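Local coordinates for protein ACDH-11, isoform b (Caenorhabditis elegans, PDB 4Y9J) that belongs to the acyl-CoA dehydrogenase family of flavoproteins and carries bound flavin-adenine dinucleotide in a four-chain assembly, at residues A207-I210 with T214-L217. Sequence-based numbering, arbitrary orientation.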
loop_
_atom_site.group_PDB
_atom_site.type_symbol
_atom_site.label_atom_id
_atom_site.label_comp_id
_atom_site.label_asym_id
_atom_site.label_seq_id
_atom_site.Cartn_x
_atom_site.Cartn_y
_atom_site.Cartn_z
ATOM N N ALA B 207 -19.925 -34.498 -1.549
ATOM C CA ALA B 207 -20.911 -34.294 -0.485
ATOM C C ALA B 207 -21.116 -35.591 0.251
ATOM O O ALA B 207 -21.515 -36.605 -0.349
ATOM C CB ALA B 207 -22.236 -33.832 -1.067
ATOM N N VAL B 208 -20.855 -35.567 1.558
ATOM C CA VAL B 208 -20.971 -36.756 2.347
ATOM C C VAL B 208 -22.184 -36.656 3.239
ATOM O O VAL B 208 -22.289 -35.749 4.024
ATOM C CB VAL B 208 -19.730 -36.985 3.209
ATOM C CG1 VAL B 208 -19.950 -38.156 4.151
ATOM C CG2 VAL B 208 -18.522 -37.255 2.315
ATOM N N GLN B 209 -23.076 -37.633 3.164
ATOM C CA GLN B 209 -24.329 -37.522 3.897
ATOM C C GLN B 209 -24.103 -37.449 5.387
ATOM O O GLN B 209 -23.420 -38.276 5.952
ATOM C CB GLN B 209 -25.241 -38.698 3.575
ATOM C CG GLN B 209 -26.656 -38.518 4.118
ATOM C CD GLN B 209 -27.526 -39.740 3.865
ATOM O OE1 GLN B 209 -27.105 -40.865 4.114
ATOM N NE2 GLN B 209 -28.715 -39.529 3.321
ATOM N N ILE B 210 -24.711 -36.470 6.028
ATOM C CA ILE B 210 -24.754 -36.440 7.485
ATOM C C ILE B 210 -26.064 -37.014 7.989
ATOM O O ILE B 210 -26.064 -37.817 8.925
ATOM C CB ILE B 210 -24.705 -35.039 8.035
ATOM C CG1 ILE B 210 -23.401 -34.395 7.639
ATOM C CG2 ILE B 210 -24.876 -35.071 9.554
ATOM C CD1 ILE B 210 -23.278 -32.984 8.183
ATOM N N THR B 214 -29.151 -33.480 4.499
ATOM C CA THR B 214 -28.027 -32.655 4.993
ATOM C C THR B 214 -26.694 -33.370 4.761
ATOM O O THR B 214 -26.546 -34.521 5.144
ATOM C CB THR B 214 -28.194 -32.427 6.486
ATOM O OG1 THR B 214 -29.457 -31.806 6.702
ATOM C CG2 THR B 214 -27.071 -31.546 7.031
ATOM N N TYR B 215 -25.749 -32.673 4.152
ATOM C CA TYR B 215 -24.470 -33.210 3.742
ATOM C C TYR B 215 -23.326 -32.260 4.236
ATOM O O TYR B 215 -23.530 -31.055 4.539
ATOM C CB TYR B 215 -24.374 -33.304 2.198
ATOM C CG TYR B 215 -25.297 -34.325 1.589
ATOM C CD1 TYR B 215 -26.684 -34.101 1.562
ATOM C CD2 TYR B 215 -24.801 -35.552 1.114
ATOM C CE1 TYR B 215 -27.557 -35.070 1.066
ATOM C CE2 TYR B 215 -25.659 -36.523 0.644
ATOM C CZ TYR B 215 -27.027 -36.286 0.628
ATOM O OH TYR B 215 -27.860 -37.258 0.132
ATOM N N ARG B 216 -22.124 -32.830 4.247
ATOM C CA ARG B 216 -20.827 -32.165 4.532
ATOM C C ARG B 216 -20.173 -32.037 3.175
ATOM O O ARG B 216 -20.016 -33.062 2.524
ATOM C CB ARG B 216 -19.932 -33.165 5.295
ATOM C CG ARG B 216 -19.846 -33.069 6.769
ATOM C CD ARG B 216 -18.609 -33.847 7.256
ATOM N NE ARG B 216 -18.689 -35.315 7.194
ATOM C CZ ARG B 216 -17.837 -36.161 6.583
ATOM N NH1 ARG B 216 -16.787 -35.782 5.871
ATOM N NH2 ARG B 216 -18.039 -37.452 6.704
ATOM N N LEU B 217 -19.780 -30.835 2.771
ATOM C CA LEU B 217 -19.098 -30.628 1.500
ATOM C C LEU B 217 -17.576 -30.509 1.664
ATOM O O LEU B 217 -17.078 -29.814 2.564
ATOM C CB LEU B 217 -19.612 -29.373 0.760
ATOM C CG LEU B 217 -21.108 -29.275 0.519
ATOM C CD1 LEU B 217 -21.494 -28.039 -0.267
ATOM C CD2 LEU B 217 -21.680 -30.570 -0.119
#
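Arg216 O takes the amide hydrogen of Val208 N at 2.8 Å in a nearly straight bond (171° at the hydrogen), and the CA-H of neighbouring Ala207 turns to the same oxygen. The reverse bond, Arg216 N to Val208 O at 2.9 Å, completes an antiparallel hydrogen-bonded pair. Nearer the turn, where the chain rounds a corner at Ile210, Ile210 N reaches Thr214 O with a less linear bond. On the face bearing Val208 and Arg216, the two side chains run alongside each other. Bent at chi3 (-72°), Arg216 brings its guanidinium beside the valine, one face over the isopropyl group but offset toward the rim; Val208 CG1 approaches Arg216 NH2 to 3.3 Å. The aliphatic part of the arginine is used too: Ile210 comes across it at about a right angle and sets CD1 3.7 Å from Arg216 CG. Val208 also packs on His6 of the second subunit. The segments form a beta hairpin, strand 206-209 turning back into strand 214-225, within the beta-sheet middle domain of the acyl-CoA dehydrogenase fold. Ala207, Gln209, Tyr215 and Leu217 occupy the opposite face. Here Tyr215 turns the CD2 edge of its ring to the other strand, with Val208 N in the ring plane and Tyr215 CD2 3.4 Å from Gln209 N, while Gln209 CG covers one ring face. An extended side chain, with CG anti to N (chi1 -170°), carries the Gln209 amide slantwise across the tyrosine, where NE2 bonds to Lys212 O in the turn. At the other end of the pairing, Leu217 CD2 presses tightly on Ala207 CB, 3.4 Å away. Thr214 OG1 is hydrogen-bonded to Glu296 on strand 285-298.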